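Local coordinates for protein polyketide synthase type I (PDB 5KKU) that is the N-terminal dehydratase domain of a modular polyketide synthase from the difficidin assembly line and probably removes water from carrier-bound beta-hydroxyacyl intermediates, at residues D198-A203 / I237-A242; A261-Y266 / A274-L279. All blocks are in the same frame, centred on the assembly; numbering follows the deposited sequence.

Contact 1 (D198-A203 / I237-A242)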
ATOM      1  N   ASP A 198       3.367   0.207  -1.749  1.00 21.06           N
ATOM      2  CA  ASP A 198       3.118   1.546  -2.242  1.00 14.30           C
ATOM      3  C   ASP A 198       3.199   1.655  -3.752  1.00 21.84           C
ATOM      4  O   ASP A 198       2.299   2.082  -4.360  1.00 19.80           O
ATOM      5  CB  ASP A 198       4.078   2.499  -1.576  1.00 17.28           C
ATOM      6  CG  ASP A 198       3.839   3.925  -1.918  1.00 24.90           C
ATOM      7  OD1 ASP A 198       2.827   4.494  -1.563  1.00 28.50           O
ATOM      8  OD2 ASP A 198       4.676   4.502  -2.540  1.00 26.53           O
ATOM      9  N   ALA A 199       4.309   1.249  -4.331  1.00 23.01           N
ATOM     10  CA  ALA A 199       4.476   1.276  -5.768  1.00 25.17           C
ATOM     11  C   ALA A 199       3.449   0.456  -6.512  1.00 23.95           C
ATOM     12  O   ALA A 199       3.091   0.811  -7.593  1.00 29.88           O
ATOM     13  CB  ALA A 199       5.856   0.852  -6.180  1.00 25.80           C
ATOM     14  N   SER A 200       3.005  -0.621  -5.920  1.00 16.98           N
ATOM     15  CA  SER A 200       2.009  -1.459  -6.525  1.00 24.11           C
ATOM     16  C   SER A 200       0.633  -0.838  -6.617  1.00 20.68           C
ATOM     17  O   SER A 200      -0.106  -1.185  -7.458  1.00 23.87           O
ATOM     18  CB  SER A 200       1.932  -2.793  -5.833  1.00 16.06           C
ATOM     19  OG  SER A 200       3.110  -3.470  -5.970  1.00 16.96           O
ATOM     20  N   THR A 201       0.330   0.080  -5.717  1.00 19.79           N
ATOM     21  CA  THR A 201      -0.900   0.829  -5.797  1.00 21.33           C
ATOM     22  C   THR A 201      -0.970   1.738  -6.991  1.00 24.27           C
ATOM     23  O   THR A 201      -1.979   2.288  -7.246  1.00 25.76           O
ATOM     24  CB  THR A 201      -1.246   1.664  -4.570  1.00 19.81           C
ATOM     25  OG1 THR A 201      -0.446   2.825  -4.516  1.00 18.65           O
ATOM     26  CG2 THR A 201      -1.124   0.912  -3.369  1.00 21.75           C
ATOM     27  N   LEU A 202       0.114   1.834  -7.724  1.00 27.41           N
ATOM     28  CA  LEU A 202       0.200   2.603  -8.916  1.00 24.70           C
ATOM     29  C   LEU A 202      -0.179   1.808 -10.125  1.00 29.20           C
ATOM     30  O   LEU A 202      -0.085   2.287 -11.190  1.00 30.55           O
ATOM     31  CB  LEU A 202       1.603   3.135  -9.077  1.00 20.04           C
ATOM     32  CG  LEU A 202       2.031   4.193  -8.083  1.00 26.96           C
ATOM     33  CD1 LEU A 202       3.455   4.615  -8.262  1.00 30.35           C
ATOM     34  CD2 LEU A 202       1.156   5.405  -8.208  1.00 25.76           C
ATOM     35  N   ALA A 203      -0.614   0.582  -9.936  1.00 26.95           N
ATOM     36  CA  ALA A 203      -1.107  -0.244 -11.038  1.00 29.58           C
ATOM     37  C   ALA A 203      -2.205   0.386 -11.890  1.00 29.19           C
ATOM     38  O   ALA A 203      -3.126   0.963 -11.399  1.00 27.88           O
ATOM     39  CB  ALA A 203      -1.553  -1.589 -10.538  1.00 27.67           C
ATOM     40  N   ILE A 237       9.796  -7.778  -8.076  1.00 22.24           N
ATOM     41  CA  ILE A 237       8.453  -8.248  -8.315  1.00 16.72           C
ATOM     42  C   ILE A 237       7.817  -7.747  -9.589  1.00 24.10           C
ATOM     43  O   ILE A 237       8.277  -6.817 -10.211  1.00 21.81           O
ATOM     44  CB  ILE A 237       7.503  -7.947  -7.176  1.00 21.14           C
ATOM     45  CG1 ILE A 237       7.324  -6.452  -7.027  1.00 21.92           C
ATOM     46  CG2 ILE A 237       7.966  -8.583  -5.892  1.00 24.15           C
ATOM     47  CD1 ILE A 237       6.189  -6.032  -6.165  1.00 16.83           C
ATOM     48  N   TYR A 238       6.727  -8.359  -9.969  1.00 29.09           N
ATOM     49  CA  TYR A 238       6.035  -8.018 -11.181  1.00 27.67           C
ATOM     50  C   TYR A 238       4.579  -7.852 -10.928  1.00 23.68           C
ATOM     51  O   TYR A 238       3.890  -8.806 -10.814  1.00 20.73           O
ATOM     52  CB  TYR A 238       6.291  -9.072 -12.246  1.00 25.04           C
ATOM     53  CG  TYR A 238       7.739  -9.259 -12.553  1.00 19.73           C
ATOM     54  CD1 TYR A 238       8.542 -10.017 -11.761  1.00 23.06           C
ATOM     55  CD2 TYR A 238       8.283  -8.671 -13.621  1.00 23.98           C
ATOM     56  CE1 TYR A 238       9.850 -10.146 -12.030  1.00 24.85           C
ATOM     57  CE2 TYR A 238       9.590  -8.796 -13.897  1.00 28.97           C
ATOM     58  CZ  TYR A 238      10.358  -9.552 -13.122  1.00 27.25           C
ATOM     59  OH  TYR A 238      11.629  -9.648 -13.431  1.00 25.77           O
ATOM     60  N   THR A 239       4.158  -6.620 -10.833  1.00 23.38           N
ATOM     61  CA  THR A 239       2.811  -6.268 -10.583  1.00 21.57           C
ATOM     62  C   THR A 239       1.964  -6.242 -11.854  1.00 23.72           C
ATOM     63  O   THR A 239       2.099  -5.395 -12.672  1.00 22.31           O
ATOM     64  CB  THR A 239       2.741  -4.940  -9.794  1.00 26.43           C
ATOM     65  OG1 THR A 239       3.390  -5.101  -8.533  1.00 18.85           O
ATOM     66  CG2 THR A 239       1.326  -4.546  -9.575  1.00 14.09           C
ATOM     67  N   TYR A 240       1.076  -7.187 -12.002  1.00 19.87           N
ATOM     68  CA  TYR A 240       0.253  -7.271 -13.132  1.00 16.01           C
ATOM     69  C   TYR A 240      -1.124  -6.676 -12.873  1.00 23.00           C
ATOM     70  O   TYR A 240      -1.686  -6.872 -11.832  1.00 21.35           O
ATOM     71  CB  TYR A 240       0.125  -8.717 -13.516  1.00 23.70           C
ATOM     72  CG  TYR A 240      -0.909  -8.988 -14.540  1.00 23.32           C
ATOM     73  CD1 TYR A 240      -0.608  -8.927 -15.861  1.00 24.77           C
ATOM     74  CD2 TYR A 240      -2.165  -9.328 -14.191  1.00 24.94           C
ATOM     75  CE1 TYR A 240      -1.535  -9.151 -16.803  1.00 26.65           C
ATOM     76  CE2 TYR A 240      -3.110  -9.564 -15.138  1.00 27.41           C
ATOM     77  CZ  TYR A 240      -2.775  -9.482 -16.448  1.00 26.13           C
ATOM     78  OH  TYR A 240      -3.664  -9.687 -17.390  1.00 27.16           O
ATOM     79  N   SER A 241      -1.665  -5.980 -13.840  1.00 13.39           N
ATOM     80  CA  SER A 241      -2.953  -5.350 -13.750  1.00 19.95           C
ATOM     81  C   SER A 241      -3.686  -5.363 -15.117  1.00 27.99           C
ATOM     82  O   SER A 241      -3.092  -5.224 -16.135  1.00 29.44           O
ATOM     83  CB  SER A 241      -2.740  -3.960 -13.193  1.00 28.82           C
ATOM     84  OG  SER A 241      -3.841  -3.148 -13.239  1.00 32.03           O
ATOM     85  N   ALA A 242      -4.982  -5.612 -15.096  1.00 27.29           N
ATOM     86  CA  ALA A 242      -5.769  -5.669 -16.309  1.00 27.49           C
ATOM     87  C   ALA A 242      -6.869  -4.641 -16.425  1.00 29.42           C
ATOM     88  O   ALA A 242      -7.548  -4.324 -15.510  1.00 28.62           O
ATOM     89  CB  ALA A 242      -6.332  -7.038 -16.502  1.00 25.54           C
TER

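Contact 2 (A261-Y266 / A274-L279)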
ATOM      1  N   ALA A 261      -9.556  -1.042  -9.189  1.00 30.13           N
ATOM      2  CA  ALA A 261      -8.931  -2.097  -9.971  1.00 28.89           C
ATOM      3  C   ALA A 261      -8.352  -3.212  -9.123  1.00 29.26           C
ATOM      4  O   ALA A 261      -8.132  -3.053  -7.983  1.00 25.46           O
ATOM      5  CB  ALA A 261      -7.837  -1.526 -10.856  1.00 32.80           C
ATOM      6  N   ASP A 262      -8.011  -4.289  -9.531  1.00 27.77           N
ATOM      7  CA  ASP A 262      -7.401  -5.510  -9.053  1.00 26.87           C
ATOM      8  C   ASP A 262      -5.993  -5.528  -9.526  1.00 26.61           C
ATOM      9  O   ASP A 262      -5.712  -5.039 -10.593  1.00 28.02           O
ATOM     10  CB  ASP A 262      -8.037  -6.747  -9.675  1.00 32.00           C
ATOM     11  CG  ASP A 262      -9.435  -7.037  -9.188  1.00 33.08           C
ATOM     12  OD1 ASP A 262      -9.864  -6.494  -8.185  1.00 28.72           O
ATOM     13  OD2 ASP A 262     -10.086  -7.851  -9.849  1.00 25.68           O
ATOM     14  N   PHE A 263      -5.061  -6.024  -8.759  1.00 27.49           N
ATOM     15  CA  PHE A 263      -3.741  -6.255  -9.268  1.00 22.42           C
ATOM     16  C   PHE A 263      -3.256  -7.571  -8.742  1.00 30.60           C
ATOM     17  O   PHE A 263      -3.742  -8.007  -7.745  1.00 30.59           O
ATOM     18  CB  PHE A 263      -2.752  -5.074  -9.026  1.00 22.49           C
ATOM     19  CG  PHE A 263      -2.354  -4.826  -7.591  1.00 22.55           C
ATOM     20  CD1 PHE A 263      -1.428  -5.605  -6.948  1.00 21.85           C
ATOM     21  CD2 PHE A 263      -2.868  -3.762  -6.908  1.00 22.07           C
ATOM     22  CE1 PHE A 263      -1.061  -5.348  -5.650  1.00 17.27           C
ATOM     23  CE2 PHE A 263      -2.509  -3.517  -5.624  1.00 20.10           C
ATOM     24  CZ  PHE A 263      -1.603  -4.317  -4.995  1.00 15.03           C
ATOM     25  N   THR A 264      -2.311  -8.205  -9.413  1.00 21.18           N
ATOM     26  CA  THR A 264      -1.672  -9.395  -8.903  1.00 22.22           C
ATOM     27  C   THR A 264      -0.184  -9.211  -8.922  1.00 19.45           C
ATOM     28  O   THR A 264       0.333  -8.721  -9.867  1.00 18.78           O
ATOM     29  CB  THR A 264      -2.016 -10.650  -9.730  1.00 27.32           C
ATOM     30  OG1 THR A 264      -3.421 -10.774  -9.861  1.00 18.76           O
ATOM     31  CG2 THR A 264      -1.406 -11.898  -9.121  1.00 20.85           C
ATOM     32  N   ILE A 265       0.505  -9.628  -7.883  1.00 25.30           N
ATOM     33  CA  ILE A 265       1.939  -9.493  -7.809  1.00 20.36           C
ATOM     34  C   ILE A 265       2.583 -10.818  -8.077  1.00 23.66           C
ATOM     35  O   ILE A 265       2.345 -11.734  -7.376  1.00 24.95           O
ATOM     36  CB  ILE A 265       2.404  -8.921  -6.458  1.00 21.91           C
ATOM     37  CG1 ILE A 265       1.711  -7.614  -6.121  1.00 21.85           C
ATOM     38  CG2 ILE A 265       3.864  -8.633  -6.510  1.00 19.22           C
ATOM     39  CD1 ILE A 265       2.211  -6.927  -4.888  1.00 18.49           C
ATOM     40  N   TYR A 266       3.378 -10.880  -9.114  1.00 24.26           N
ATOM     41  CA  TYR A 266       4.102 -12.071  -9.509  1.00 25.21           C
ATOM     42  C   TYR A 266       5.580 -12.045  -9.165  1.00 22.35           C
ATOM     43  O   TYR A 266       6.135 -11.002  -9.084  1.00 21.24           O
ATOM     44  CB  TYR A 266       3.951 -12.273 -10.999  1.00 21.69           C
ATOM     45  CG  TYR A 266       2.586 -12.674 -11.417  1.00 25.85           C
ATOM     46  CD1 TYR A 266       2.131 -13.970 -11.272  1.00 22.11           C
ATOM     47  CD2 TYR A 266       1.729 -11.739 -11.956  1.00 25.11           C
ATOM     48  CE1 TYR A 266       0.870 -14.300 -11.660  1.00 27.40           C
ATOM     49  CE2 TYR A 266       0.477 -12.071 -12.343  1.00 21.54           C
ATOM     50  CZ  TYR A 266       0.045 -13.336 -12.184  1.00 26.75           C
ATOM     51  OH  TYR A 266      -1.195 -13.576 -12.577  1.00 25.41           O
ATOM     52  N   ALA A 274       1.092 -12.238  -4.391  1.00 18.80           N
ATOM     53  CA  ALA A 274       0.013 -11.588  -3.738  1.00 20.29           C
ATOM     54  C   ALA A 274      -1.175 -11.265  -4.642  1.00 23.89           C
ATOM     55  O   ALA A 274      -1.026 -11.106  -5.795  1.00 18.31           O
ATOM     56  CB  ALA A 274       0.537 -10.352  -3.068  1.00 21.85           C
ATOM     57  N   GLU A 275      -2.349 -11.115  -4.074  1.00 24.00           N
ATOM     58  CA  GLU A 275      -3.526 -10.744  -4.795  1.00 22.49           C
ATOM     59  C   GLU A 275      -4.221  -9.577  -4.146  1.00 25.71           C
ATOM     60  O   GLU A 275      -4.410  -9.555  -2.946  1.00 26.25           O
ATOM     61  CB  GLU A 275      -4.503 -11.901  -4.862  1.00 22.58           C
ATOM     62  CG  GLU A 275      -4.142 -13.066  -5.739  1.00 20.44           C
ATOM     63  CD  GLU A 275      -5.312 -13.977  -5.953  1.00 34.30           C
ATOM     64  OE1 GLU A 275      -5.873 -14.424  -5.000  1.00 33.13           O
ATOM     65  OE2 GLU A 275      -5.705 -14.204  -7.066  1.00 37.69           O
ATOM     66  N   CYS A 276      -4.668  -8.658  -4.946  1.00 19.58           N
ATOM     67  CA  CYS A 276      -5.403  -7.551  -4.481  1.00 25.30           C
ATOM     68  C   CYS A 276      -6.670  -7.389  -5.256  1.00 25.28           C
ATOM     69  O   CYS A 276      -6.655  -7.139  -6.401  1.00 22.42           O
ATOM     70  CB  CYS A 276      -4.560  -6.306  -4.552  1.00 23.88           C
ATOM     71  SG  CYS A 276      -5.305  -4.832  -3.942  1.00 39.66           S
ATOM     72  N   GLU A 277      -7.783  -7.471  -4.590  1.00 27.99           N
ATOM     73  CA  GLU A 277      -9.043  -7.378  -5.259  1.00 25.74           C
ATOM     74  C   GLU A 277      -9.678  -6.053  -5.008  1.00 23.46           C
ATOM     75  O   GLU A 277      -9.897  -5.716  -3.886  1.00 22.97           O
ATOM     76  CB  GLU A 277      -9.955  -8.456  -4.759  1.00 25.30           C
ATOM     77  CG  GLU A 277      -9.784  -9.768  -5.413  1.00 25.57           C
ATOM     78  CD  GLU A 277     -10.708 -10.770  -4.838  1.00 30.60           C
ATOM     79  OE1 GLU A 277     -11.849 -10.408  -4.538  1.00 36.29           O
ATOM     80  OE2 GLU A 277     -10.291 -11.898  -4.680  1.00 34.41           O
ATOM     81  N   LYS A 278      -9.940  -5.337  -6.063  1.00 23.43           N
ATOM     82  CA  LYS A 278     -10.605  -4.081  -6.016  1.00 26.77           C
ATOM     83  C   LYS A 278      -9.961  -3.023  -5.115  1.00 23.17           C
ATOM     84  O   LYS A 278     -10.512  -2.635  -4.137  1.00 23.71           O
ATOM     85  CB  LYS A 278     -12.075  -4.292  -5.708  1.00 20.01           C
ATOM     86  CG  LYS A 278     -12.946  -3.161  -6.160  1.00 25.87           C
ATOM     87  CD  LYS A 278     -14.158  -3.000  -5.284  1.00 36.40           C
ATOM     88  CE  LYS A 278     -15.344  -2.453  -6.057  1.00 40.06           C
ATOM     89  NZ  LYS A 278     -15.191  -1.089  -6.629  1.00 36.93           N
ATOM     90  N   LEU A 279      -8.807  -2.522  -5.495  1.00 22.57           N
ATOM     91  CA  LEU A 279      -8.231  -1.384  -4.809  1.00 26.10           C
ATOM     92  C   LEU A 279      -8.924  -0.139  -5.253  1.00 27.17           C
ATOM     93  O   LEU A 279      -8.868   0.247  -6.374  1.00 20.63           O
ATOM     94  CB  LEU A 279      -6.731  -1.298  -4.990  1.00 25.65           C
ATOM     95  CG  LEU A 279      -6.072   0.055  -4.797  1.00 30.75           C
ATOM     96  CD1 LEU A 279      -5.968   0.382  -3.344  1.00 31.26           C
ATOM     97  CD2 LEU A 279      -4.726   0.147  -5.443  1.00 21.75           C
TER

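Contact 1 (D198-A203 / I237-A242)
Between residues 198-203 and strand 237-242, polar contact comes down to two hydroxyls meeting nearly tip to tip. Thr239 OG1 donates to Ser200 OG at 3.1 Å. Ser200 OG lies beside its own backbone N (chi1 -63°) and donates to the carbonyl O of Phe196, one helical turn back. One buried hydroxyl thus accepts from the strand and gives to the helix, which fixes its rotation. A second polar bond braces the helical side itself: Thr201 OG1 reaches Asp198 O at 2.8 Å, in the plane of that carbonyl. The chain then closes a type I turn from Ser200 to Ala203, with Ala203 N bonded to Ser200 O at 3.1 Å.

Apolar contact flanks the hydroxyl pair. The turn delivers the methyl of Ala203 to Ser241, CB to CB at 3.8 Å, and the same methyl lies 4.2 Å from Thr239 CG2. At the other end the Ile237 CD1 methyl lies loosely beside Ser200 OG, at 4.0 Å.

The packing is consistent with the hotdog fold, in which an antiparallel sheet wraps a helix; here Ser200 and the following turn meet the strand. Helix 194-200 carries Asp198, the predicted proton donor, whose OD2 is bonded to His155 NE2. Strand 236-248 runs between strands 172-178 and 258-266; Met175 of the former meets Ala203 and Thr239, while Phe263 and Ile265 of the latter press on Ser200.

Contact 2 (A261-Y266 / A274-L279)
Cys276 lies against the ring of Phe263, its CB 3.6 Å from the centroid and only 11° off the ring normal, a CH-pi contact over the centre of one face. SG, anti to the backbone N, runs on obliquely over the same face and comes 3.5 Å from Phe263 CE2. Phe263 CG takes the crowded position between N and carbonyl carbon (chi1 69°), which brings the ring across to its neighbour strand; Leu279 CD2 then meets the ring at its edge, 4.3 Å from CE2. On the side of the sheet that carries Phe263 and Cys276, Ile265 and Ala274 touch CB to CB at 4.1 Å.

Beneath these side chains the backbones of a beta hairpin, strands 258-266 and 272-283, are joined by paired hydrogen bonds at Phe263-Cys276 and Ile265-Ala274, and again at Ala261-Leu279. Between the first and last of these pairs the register slips by one residue, a beta bulge in which Asp262 stands across from both Glu277 and Lys278. Lys278 has a left-handed backbone (phi 56°), and its N-H is taken by a side chain: Asp262 OD1 accepts it nearly along the C-O axis at a very short 2.4 Å.

Farther out, Lys278 NZ bonds Ser260 OG. On the face opposite Phe263, Arg226 of strand 219-229 makes salt bridges with Glu275 OE1 and Glu277 OE2, and probably eases the repulsion between Glu277 and Asp262, whose OE1 and OD1 are 5.7 Å apart. Glu275 OE1 also bonds Tyr230 OH. On the Phe263 side, Phe227 of strand 219-229 packs on Cys276.

Strand 258-266 joins the two contacts, whose centres are 8 Å apart: it is the sheet neighbour of strand 236-248 from contact 1 and one arm of the hairpin in contact 2. Probable backbone hydrogen bonds link them, Tyr238 O to Tyr266 N and Tyr240 N to Thr264 O, both 2.7 Å. On the face shared with the helix, Ile237 CD1 packs 3.5 Å from Ile265 CG2, and Leu279 of contact 2 touches Thr201 of contact 1. The nearest side-chain atoms of Phe263 and Asp198 are about 10 Å apart, so Phe263 lies away from the probable proton donor but touches Ser200 in the same helix. The predicted proton acceptor, His25, belongs to the N-terminal hotdog.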